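Side-chain contacts in oxidoreductase, Gfo/Idh/MocA family (Vibrio cholerae, PDB 1XEA), which probably binds a nicotinamide adenine dinucleotide cofactor in its Rossmann-type domain and probably catalyses oxidoreduction of a substrate not yet established: residues L128-Q131 and E135-Q138; Q139-L144 and G207-H212; G243-W246 and E251-V254. One frame throughout, in Å; residues are numbered along the deposited sequence.

Overall arrangement
All three contacts belong to the half of the molecule built round the large mixed sheet. Contacts 1 and 2 follow each other along the chain, their centres about 13 Å apart, and are joined directly: E140 N meets E135 O at 2.9 Å. Contact 3 is the outermost hairpin of the sheet within the chain; its centre is about 16 Å from that of contact 1, which it touches through L128 and V254. Contacts 2 and 3 reach the same sheet without touching, their nearest atoms about 11 Å apart. A bound nickel ion lies about 9 Å from the side chains of A137 and L144 and about 10 Å from that of M245, too far for any of them to coordinate it.

Contact 1. Residues L128-Q131 and E135-Q138; sequences LYNQ and ELAQ
N130 and L136 meet at about a right angle where two short consecutive helices, 127-132 and 134-138, fold against each other beside the large mixed sheet. The amide of N130 does most of the touching. With its CG beside the backbone N (chi1 -63°), the group reaches across to the second helix, and OD1 comes to 3.2 Å from L136 CB. OD1 is 3.7 Å from A137 N, not hydrogen-bonded to it, and the two helices meet here by packing. The other end of the amide is held within its own part of the chain: ND2 is hydrogen-bonded to the carbonyl O of R124, which helps set how the flat group is turned. L136 passes across N130 with its CB at OD1, and its CD1 lies beside the root of Y129, 4.0 Å from Y129 CB; the side chain also packs on L177 and on L147 and W149 of strand 146-152. The Y129 ring is carried off to meet the ring of F237, and its hydroxyl is hydrogen-bonded to S239 O. On the more exposed side the two backbones approach most closely, and A137 CB rests 3.8 Å from N130 CB.

Contact 2. Residues Q139-L144 and G207-H212; sequences QECGAL and GDTLLH
Residues C141 to L144 form a type II' beta turn, closed by a 2.8 Å hydrogen bond from L144 N to C141 O and with G142 at positive phi, which presents L144 and C141 to T209 at the start of strand 209-216. T209 carries the contact with both of its branches. Its OG1 lies beside the backbone N (chi1 -53°) and gives its hydrogen to L144 O over 2.6 Å, meeting the oxygen nearly along the C=O axis, 162° at the acceptor. The methyl CG2 lies beside the same carbonyl, 3.3 Å from L144 O, and 4.0 Å from L144 CB. Next to the hydroxyl, C141 CB comes within 3.6 Å of T209 OG1, so the polar branch of T209 sits between the carbonyl of L144 and the CH2 group of C141. D208 packs on H191 and L210 on R199 of the second subunit. The loop begins with Q139, the C-prime residue of a Schellman motif that ends helix 134-138. L144 also packs on L177 and on A228 and Y230 of strand 223-230. Beyond the turn, the chain enters strand 146-152, which runs parallel to strand 209-216, and L210 makes backbone hydrogen bonds with R145 and L147.

Contact 3. Residues G243-W246 and E251-V254; sequences GKMW and ESRV
W246 and E251 form one end of an antiparallel beta hairpin, strands 242-247 and 250-255, the outermost of the large mixed sheet within this chain. The close-fitting part of the contact is the ladder between the strands, the face that bears M245, S252 and V254, and the W246-E251 pair on the other face. V254 N bonds to G243 O at 2.8 Å, and M245 exchanges two backbone bonds with S252, while the return bond from G243 N to V254 O is weak. V254 CG2 lies against the G243 peptide group, and V254 CG1 packs on M245 CB at 3.9 Å. M245, a selenomethionine, lies alongside S252, whose hydroxyl makes a second, weak bond to M245 O.

The looser part is K244 and R253. K244 crosses the carboxylate of E251 at a slant, but the salt bridge from K244 NZ to E251 OE1 is long, 3.7 Å, and CE lies slightly nearer that oxygen. R253 has little contact across the hairpin and packs instead on E251 of the third subunit. E251 and R253 also make backbone hydrogen bonds to that subunit, consistent with the sheet continuing into it; W246 in turn packs on I221 of the second subunit.

W246 and E251, by contrast, run alongside each other and are firmly linked. E251 CG stands opposite the backbone N (chi1 160°) and the extended chain follows the indole, E251 CB lying 3.5 Å from W246 CD1. Ring and carboxylate planes are 69° apart, and K244 CG sits above one indole face, toward the rim. W246 NE1 bonds to E251 OE2 at 2.9 Å: OE2 lies close to the indole plane, nearly in line with the N-H, and is met from above the carboxylate plane, 41° out of it.

Contact 1. Residues L128-Q131 and E135-Q138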
ATOM      1  N   LEU A 128      -7.729 -13.504 -11.967  1.00 27.81           N
ATOM      2  CA  LEU A 128      -7.510 -13.322 -10.548  1.00 29.44           C
ATOM      3  C   LEU A 128      -8.814 -13.269  -9.757  1.00 30.49           C
ATOM      4  O   LEU A 128      -8.869 -13.710  -8.607  1.00 32.32           O
ATOM      5  CB  LEU A 128      -6.681 -12.063 -10.262  1.00 30.06           C
ATOM      6  CG  LEU A 128      -6.284 -11.839  -8.786  1.00 30.99           C
ATOM      7  CD1 LEU A 128      -5.234 -12.847  -8.383  1.00 31.88           C
ATOM      8  CD2 LEU A 128      -5.760 -10.437  -8.585  1.00 31.14           C
ATOM      9  N   TYR A 129      -9.882 -12.750 -10.345  1.00 30.59           N
ATOM     10  CA  TYR A 129     -11.123 -12.680  -9.580  1.00 30.47           C
ATOM     11  C   TYR A 129     -11.876 -13.998  -9.502  1.00 32.03           C
ATOM     12  O   TYR A 129     -12.410 -14.336  -8.452  1.00 32.38           O
ATOM     13  CB  TYR A 129     -12.056 -11.613 -10.151  1.00 27.76           C
ATOM     14  CG  TYR A 129     -11.482 -10.218 -10.211  1.00 25.02           C
ATOM     15  CD1 TYR A 129     -10.247  -9.906  -9.620  1.00 25.79           C
ATOM     16  CD2 TYR A 129     -12.180  -9.205 -10.858  1.00 25.22           C
ATOM     17  CE1 TYR A 129      -9.728  -8.614  -9.678  1.00 26.80           C
ATOM     18  CE2 TYR A 129     -11.679  -7.913 -10.924  1.00 24.86           C
ATOM     19  CZ  TYR A 129     -10.459  -7.623 -10.338  1.00 26.43           C
ATOM     20  OH  TYR A 129      -9.970  -6.344 -10.414  1.00 28.21           O
ATOM     21  N   ASN A 130     -11.925 -14.732 -10.610  1.00 33.42           N
ATOM     22  CA  ASN A 130     -12.635 -16.005 -10.634  1.00 33.90           C
ATOM     23  C   ASN A 130     -11.891 -17.084  -9.858  1.00 35.26           C
ATOM     24  O   ASN A 130     -12.485 -18.077  -9.439  1.00 36.06           O
ATOM     25  CB  ASN A 130     -12.864 -16.466 -12.075  1.00 33.10           C
ATOM     26  CG  ASN A 130     -13.745 -15.503 -12.875  1.00 35.28           C
ATOM     27  OD1 ASN A 130     -14.367 -14.590 -12.322  1.00 36.77           O
ATOM     28  ND2 ASN A 130     -13.805 -15.715 -14.187  1.00 33.73           N
ATOM     29  N   GLN A 131     -10.589 -16.889  -9.670  1.00 36.92           N
ATOM     30  CA  GLN A 131      -9.778 -17.852  -8.940  1.00 38.01           C
ATOM     31  C   GLN A 131     -10.117 -17.837  -7.466  1.00 37.66           C
ATOM     32  O   GLN A 131     -10.115 -18.876  -6.808  1.00 37.92           O
ATOM     33  CB  GLN A 131      -8.301 -17.535  -9.106  1.00 41.25           C
ATOM     34  CG  GLN A 131      -7.421 -18.257  -8.110  1.00 47.76           C
ATOM     35  CD  GLN A 131      -5.950 -17.906  -8.286  1.00 54.66           C
ATOM     36  OE1 GLN A 131      -5.127 -18.149  -7.388  1.00 56.71           O
ATOM     37  NE2 GLN A 131      -5.606 -17.335  -9.455  1.00 55.56           N
ATOM     38  N   GLU A 135     -18.249 -17.488  -7.156  1.00 35.95           N
ATOM     39  CA  GLU A 135     -19.506 -16.911  -7.578  1.00 35.20           C
ATOM     40  C   GLU A 135     -19.325 -16.179  -8.916  1.00 34.99           C
ATOM     41  O   GLU A 135     -20.236 -16.148  -9.735  1.00 36.71           O
ATOM     42  CB  GLU A 135     -20.033 -15.939  -6.522  1.00 36.34           C
ATOM     43  CG  GLU A 135     -20.666 -16.574  -5.272  1.00 39.39           C
ATOM     44  CD  GLU A 135     -19.673 -17.279  -4.341  1.00 41.28           C
ATOM     45  OE1 GLU A 135     -18.481 -16.895  -4.301  1.00 41.43           O
ATOM     46  OE2 GLU A 135     -20.106 -18.213  -3.629  1.00 43.54           O
ATOM     47  N   LEU A 136     -18.166 -15.582  -9.158  1.00 33.17           N
ATOM     48  CA  LEU A 136     -17.999 -14.908 -10.428  1.00 33.64           C
ATOM     49  C   LEU A 136     -17.754 -15.910 -11.529  1.00 34.88           C
ATOM     50  O   LEU A 136     -18.275 -15.769 -12.637  1.00 35.98           O
ATOM     51  CB  LEU A 136     -16.857 -13.893 -10.393  1.00 31.72           C
ATOM     52  CG  LEU A 136     -17.197 -12.576  -9.700  1.00 30.39           C
ATOM     53  CD1 LEU A 136     -16.021 -11.649  -9.814  1.00 29.93           C
ATOM     54  CD2 LEU A 136     -18.437 -11.947 -10.310  1.00 31.02           C
ATOM     55  N   ALA A 137     -16.965 -16.934 -11.234  1.00 36.45           N
ATOM     56  CA  ALA A 137     -16.667 -17.954 -12.240  1.00 38.77           C
ATOM     57  C   ALA A 137     -17.943 -18.657 -12.680  1.00 41.32           C
ATOM     58  O   ALA A 137     -18.222 -18.754 -13.871  1.00 42.21           O
ATOM     59  CB  ALA A 137     -15.685 -18.971 -11.680  1.00 36.22           C
ATOM     60  N   GLN A 138     -18.711 -19.132 -11.705  1.00 43.63           N
ATOM     61  CA  GLN A 138     -19.949 -19.835 -11.977  1.00 45.59           C
ATOM     62  C   GLN A 138     -21.111 -18.922 -12.345  1.00 44.95           C
ATOM     63  O   GLN A 138     -22.158 -19.388 -12.792  1.00 44.89           O
ATOM     64  CB  GLN A 138     -20.326 -20.670 -10.774  1.00 48.80           C
ATOM     65  CG  GLN A 138     -19.335 -21.746 -10.454  1.00 55.83           C
ATOM     66  CD  GLN A 138     -19.609 -22.349  -9.085  1.00 62.24           C
ATOM     67  OE1 GLN A 138     -19.507 -21.660  -8.055  1.00 64.63           O
ATOM     68  NE2 GLN A 138     -19.976 -23.636  -9.062  1.00 64.08           N
TER

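Contact 2. Residues Q139-L144 and G207-H212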
ATOM      1  N   GLN A 139     -20.922 -17.624 -12.149  1.00 44.30           N
ATOM      2  CA  GLN A 139     -21.942 -16.631 -12.474  1.00 43.66           C
ATOM      3  C   GLN A 139     -23.202 -16.765 -11.617  1.00 43.71           C
ATOM      4  O   GLN A 139     -24.321 -16.792 -12.129  1.00 42.17           O
ATOM      5  CB  GLN A 139     -22.282 -16.712 -13.972  1.00 42.77           C
ATOM      6  CG  GLN A 139     -21.031 -16.720 -14.834  1.00 43.23           C
ATOM      7  CD  GLN A 139     -21.278 -16.315 -16.269  1.00 43.44           C
ATOM      8  OE1 GLN A 139     -21.853 -15.261 -16.538  1.00 44.89           O
ATOM      9  NE2 GLN A 139     -20.826 -17.144 -17.206  1.00 43.45           N
ATOM     10  N   GLU A 140     -23.004 -16.844 -10.304  1.00 45.82           N
ATOM     11  CA  GLU A 140     -24.102 -16.947  -9.347  1.00 48.07           C
ATOM     12  C   GLU A 140     -23.836 -15.959  -8.209  1.00 47.32           C
ATOM     13  O   GLU A 140     -22.850 -15.227  -8.228  1.00 46.38           O
ATOM     14  CB  GLU A 140     -24.182 -18.352  -8.736  1.00 50.45           C
ATOM     15  CG  GLU A 140     -24.090 -19.511  -9.704  1.00 56.82           C
ATOM     16  CD  GLU A 140     -24.249 -20.869  -9.016  1.00 59.27           C
ATOM     17  OE1 GLU A 140     -25.387 -21.214  -8.628  1.00 61.51           O
ATOM     18  OE2 GLU A 140     -23.233 -21.584  -8.860  1.00 60.73           O
ATOM     19  N   CYS A 141     -24.717 -15.957  -7.214  1.00 46.91           N
ATOM     20  CA  CYS A 141     -24.558 -15.102  -6.053  1.00 45.63           C
ATOM     21  C   CYS A 141     -23.938 -15.926  -4.923  1.00 44.47           C
ATOM     22  O   CYS A 141     -23.211 -15.392  -4.090  1.00 46.60           O
ATOM     23  CB  CYS A 141     -25.906 -14.562  -5.610  1.00 46.05           C
ATOM     24  SG  CYS A 141     -26.613 -13.370  -6.726  1.00 50.71           S
ATOM     25  N   GLY A 142     -24.240 -17.224  -4.899  1.00 41.05           N
ATOM     26  CA  GLY A 142     -23.702 -18.118  -3.889  1.00 38.91           C
ATOM     27  C   GLY A 142     -23.715 -17.620  -2.453  1.00 38.53           C
ATOM     28  O   GLY A 142     -24.763 -17.304  -1.885  1.00 37.57           O
ATOM     29  N   ALA A 143     -22.536 -17.548  -1.853  1.00 36.35           N
ATOM     30  CA  ALA A 143     -22.436 -17.093  -0.479  1.00 35.53           C
ATOM     31  C   ALA A 143     -22.181 -15.592  -0.389  1.00 34.99           C
ATOM     32  O   ALA A 143     -22.096 -15.036   0.706  1.00 34.34           O
ATOM     33  CB  ALA A 143     -21.332 -17.858   0.235  1.00 33.77           C
ATOM     34  N   LEU A 144     -22.060 -14.936  -1.539  1.00 34.14           N
ATOM     35  CA  LEU A 144     -21.800 -13.497  -1.573  1.00 34.53           C
ATOM     36  C   LEU A 144     -22.815 -12.673  -0.793  1.00 35.12           C
ATOM     37  O   LEU A 144     -24.001 -12.688  -1.107  1.00 35.87           O
ATOM     38  CB  LEU A 144     -21.767 -12.995  -3.021  1.00 33.19           C
ATOM     39  CG  LEU A 144     -20.449 -13.128  -3.779  1.00 34.43           C
ATOM     40  CD1 LEU A 144     -20.612 -12.590  -5.200  1.00 32.39           C
ATOM     41  CD2 LEU A 144     -19.364 -12.364  -3.044  1.00 32.63           C
ATOM     42  N   GLY A 207     -32.083 -11.439  -2.595  1.00 57.47           N
ATOM     43  CA  GLY A 207     -31.941 -12.436  -1.553  1.00 54.89           C
ATOM     44  C   GLY A 207     -31.032 -11.902  -0.470  1.00 53.78           C
ATOM     45  O   GLY A 207     -31.307 -10.856   0.112  1.00 53.82           O
ATOM     46  N   ASP A 208     -29.943 -12.608  -0.204  1.00 52.59           N
ATOM     47  CA  ASP A 208     -29.014 -12.180   0.825  1.00 51.35           C
ATOM     48  C   ASP A 208     -27.781 -11.552   0.209  1.00 48.91           C
ATOM     49  O   ASP A 208     -26.735 -11.460   0.847  1.00 49.75           O
ATOM     50  CB  ASP A 208     -28.600 -13.371   1.688  1.00 53.76           C
ATOM     51  CG  ASP A 208     -29.783 -14.093   2.283  1.00 55.10           C
ATOM     52  OD1 ASP A 208     -30.627 -13.434   2.924  1.00 55.81           O
ATOM     53  OD2 ASP A 208     -29.871 -15.324   2.104  1.00 58.34           O
ATOM     54  N   THR A 209     -27.904 -11.109  -1.030  1.00 46.02           N
ATOM     55  CA  THR A 209     -26.766 -10.516  -1.707  1.00 44.65           C
ATOM     56  C   THR A 209     -27.038  -9.098  -2.171  1.00 41.84           C
ATOM     57  O   THR A 209     -28.050  -8.836  -2.805  1.00 41.54           O
ATOM     58  CB  THR A 209     -26.376 -11.352  -2.930  1.00 45.88           C
ATOM     59  OG1 THR A 209     -26.198 -12.718  -2.535  1.00 47.26           O
ATOM     60  CG2 THR A 209     -25.087 -10.825  -3.540  1.00 46.01           C
ATOM     61  N   LEU A 210     -26.138  -8.182  -1.854  1.00 39.95           N
ATOM     62  CA  LEU A 210     -26.322  -6.814  -2.284  1.00 39.08           C
ATOM     63  C   LEU A 210     -25.352  -6.543  -3.424  1.00 37.48           C
ATOM     64  O   LEU A 210     -24.132  -6.640  -3.253  1.00 36.12           O
ATOM     65  CB  LEU A 210     -26.071  -5.857  -1.122  1.00 41.38           C
ATOM     66  CG  LEU A 210     -26.118  -4.354  -1.440  1.00 44.21           C
ATOM     67  CD1 LEU A 210     -27.538  -3.877  -1.703  1.00 44.20           C
ATOM     68  CD2 LEU A 210     -25.522  -3.602  -0.261  1.00 46.50           C
ATOM     69  N   LEU A 211     -25.911  -6.226  -4.592  1.00 36.45           N
ATOM     70  CA  LEU A 211     -25.140  -5.946  -5.804  1.00 34.22           C
ATOM     71  C   LEU A 211     -25.022  -4.439  -6.006  1.00 34.46           C
ATOM     72  O   LEU A 211     -25.957  -3.696  -5.711  1.00 34.93           O
ATOM     73  CB  LEU A 211     -25.824  -6.610  -7.001  1.00 30.23           C
ATOM     74  CG  LEU A 211     -26.045  -8.110  -6.787  1.00 29.69           C
ATOM     75  CD1 LEU A 211     -26.610  -8.771  -8.034  1.00 30.42           C
ATOM     76  CD2 LEU A 211     -24.721  -8.742  -6.423  1.00 30.32           C
ATOM     77  N   HIS A 212     -23.878  -3.983  -6.506  1.00 35.16           N
ATOM     78  CA  HIS A 212     -23.667  -2.549  -6.689  1.00 35.67           C
ATOM     79  C   HIS A 212     -22.691  -2.208  -7.808  1.00 35.03           C
ATOM     80  O   HIS A 212     -21.544  -2.662  -7.811  1.00 34.33           O
ATOM     81  CB  HIS A 212     -23.167  -1.942  -5.372  1.00 37.47           C
ATOM     82  CG  HIS A 212     -23.027  -0.447  -5.393  1.00 41.63           C
ATOM     83  ND1 HIS A 212     -22.494   0.262  -4.336  1.00 42.75           N
ATOM     84  CD2 HIS A 212     -23.359   0.473  -6.330  1.00 42.24           C
ATOM     85  CE1 HIS A 212     -22.505   1.553  -4.621  1.00 42.15           C
ATOM     86  NE2 HIS A 212     -23.025   1.707  -5.825  1.00 42.11           N
TER

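Contact 3. Residues G243-W246 and E251-V254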
ATOM      1  N   GLY A 243      -4.698  -7.594  -5.153  1.00 34.34           N
ATOM      2  CA  GLY A 243      -5.844  -7.448  -4.286  1.00 31.83           C
ATOM      3  C   GLY A 243      -5.498  -7.860  -2.877  1.00 31.11           C
ATOM      4  O   GLY A 243      -4.477  -8.507  -2.639  1.00 31.56           O
ATOM      5  N   LYS A 244      -6.338  -7.478  -1.929  1.00 30.27           N
ATOM      6  CA  LYS A 244      -6.087  -7.875  -0.567  1.00 31.29           C
ATOM      7  C   LYS A 244      -7.265  -8.679  -0.045  1.00 31.05           C
ATOM      8  O   LYS A 244      -8.409  -8.433  -0.417  1.00 31.58           O
ATOM      9  CB  LYS A 244      -5.796  -6.656   0.314  1.00 32.35           C
ATOM     10  CG  LYS A 244      -6.613  -5.430  -0.001  1.00 37.05           C
ATOM     11  CD  LYS A 244      -6.208  -4.227   0.855  1.00 38.03           C
ATOM     12  CE  LYS A 244      -4.845  -3.665   0.469  1.00 40.37           C
ATOM     13  NZ  LYS A 244      -4.652  -2.253   0.952  1.00 40.59           N
HETATM   14  N   MSE A 245      -6.960  -9.673   0.785  1.00 32.51           N
HETATM   15  CA  MSE A 245      -7.952 -10.559   1.379  1.00 32.80           C
HETATM   16  C   MSE A 245      -7.985 -10.359   2.888  1.00 32.52           C
HETATM   17  O   MSE A 245      -6.948 -10.392   3.557  1.00 32.58           O
HETATM   18  CB  MSE A 245      -7.587 -12.008   1.065  1.00 35.63           C
HETATM   19  CG  MSE A 245      -8.555 -13.047   1.601  1.00 42.24           C
HETATM   20 SE   MSE A 245      -7.994 -14.916   1.262  1.00 53.01          SE
HETATM   21  CE  MSE A 245      -7.420 -15.382   3.071  1.00 50.68           C
ATOM     22  N   TRP A 246      -9.183 -10.138   3.410  1.00 32.94           N
ATOM     23  CA  TRP A 246      -9.388  -9.950   4.838  1.00 32.55           C
ATOM     24  C   TRP A 246     -10.103 -11.191   5.391  1.00 33.91           C
ATOM     25  O   TRP A 246     -11.258 -11.464   5.057  1.00 35.41           O
ATOM     26  CB  TRP A 246     -10.226  -8.696   5.077  1.00 31.09           C
ATOM     27  CG  TRP A 246      -9.524  -7.437   4.718  1.00 29.48           C
ATOM     28  CD1 TRP A 246      -8.320  -7.010   5.196  1.00 28.06           C
ATOM     29  CD2 TRP A 246      -9.984  -6.416   3.825  1.00 28.28           C
ATOM     30  NE1 TRP A 246      -8.003  -5.791   4.658  1.00 28.50           N
ATOM     31  CE2 TRP A 246      -9.007  -5.405   3.811  1.00 29.17           C
ATOM     32  CE3 TRP A 246     -11.126  -6.260   3.034  1.00 28.87           C
ATOM     33  CZ2 TRP A 246      -9.133  -4.251   3.041  1.00 31.04           C
ATOM     34  CZ3 TRP A 246     -11.256  -5.108   2.263  1.00 30.91           C
ATOM     35  CH2 TRP A 246     -10.263  -4.118   2.272  1.00 31.21           C
ATOM     36  N   GLU A 251      -5.134  -9.217   7.190  1.00 36.93           N
ATOM     37  CA  GLU A 251      -5.096  -8.761   5.816  1.00 34.35           C
ATOM     38  C   GLU A 251      -3.931  -9.447   5.147  1.00 33.90           C
ATOM     39  O   GLU A 251      -2.815  -9.435   5.662  1.00 33.79           O
ATOM     40  CB  GLU A 251      -4.914  -7.244   5.765  1.00 35.28           C
ATOM     41  CG  GLU A 251      -4.400  -6.701   4.434  1.00 36.55           C
ATOM     42  CD  GLU A 251      -4.472  -5.183   4.363  1.00 38.45           C
ATOM     43  OE1 GLU A 251      -3.625  -4.572   3.675  1.00 40.78           O
ATOM     44  OE2 GLU A 251      -5.381  -4.589   4.987  1.00 39.20           O
ATOM     45  N   SER A 252      -4.194 -10.081   4.013  1.00 34.42           N
ATOM     46  CA  SER A 252      -3.126 -10.734   3.260  1.00 32.99           C
ATOM     47  C   SER A 252      -3.255 -10.297   1.814  1.00 31.74           C
ATOM     48  O   SER A 252      -4.322  -9.858   1.389  1.00 31.13           O
ATOM     49  CB  SER A 252      -3.210 -12.256   3.372  1.00 32.32           C
ATOM     50  OG  SER A 252      -4.542 -12.716   3.280  1.00 38.33           O
ATOM     51  N   ARG A 253      -2.165 -10.408   1.069  1.00 31.65           N
ATOM     52  CA  ARG A 253      -2.124 -10.007  -0.328  1.00 30.52           C
ATOM     53  C   ARG A 253      -2.440 -11.186  -1.234  1.00 29.40           C
ATOM     54  O   ARG A 253      -1.988 -12.296  -0.977  1.00 30.68           O
ATOM     55  CB  ARG A 253      -0.727  -9.455  -0.639  1.00 31.65           C
ATOM     56  CG  ARG A 253      -0.434  -9.215  -2.101  1.00 38.84           C
ATOM     57  CD  ARG A 253       0.862  -8.398  -2.293  1.00 44.43           C
ATOM     58  NE  ARG A 253       1.228  -8.222  -3.707  1.00 48.45           N
ATOM     59  CZ  ARG A 253       1.723  -9.181  -4.485  1.00 51.30           C
ATOM     60  NH1 ARG A 253       1.918 -10.400  -3.989  1.00 50.71           N
ATOM     61  NH2 ARG A 253       2.013  -8.914  -5.756  1.00 51.64           N
ATOM     62  N   VAL A 254      -3.268 -10.956  -2.249  1.00 29.67           N
ATOM     63  CA  VAL A 254      -3.598 -11.988  -3.233  1.00 30.50           C
ATOM     64  C   VAL A 254      -3.244 -11.384  -4.585  1.00 32.64           C
ATOM     65  O   VAL A 254      -3.737 -10.310  -4.937  1.00 34.30           O
ATOM     66  CB  VAL A 254      -5.112 -12.372  -3.269  1.00 28.52           C
ATOM     67  CG1 VAL A 254      -5.493 -13.203  -2.063  1.00 24.07           C
ATOM     68  CG2 VAL A 254      -5.967 -11.128  -3.362  1.00 25.83           C
TER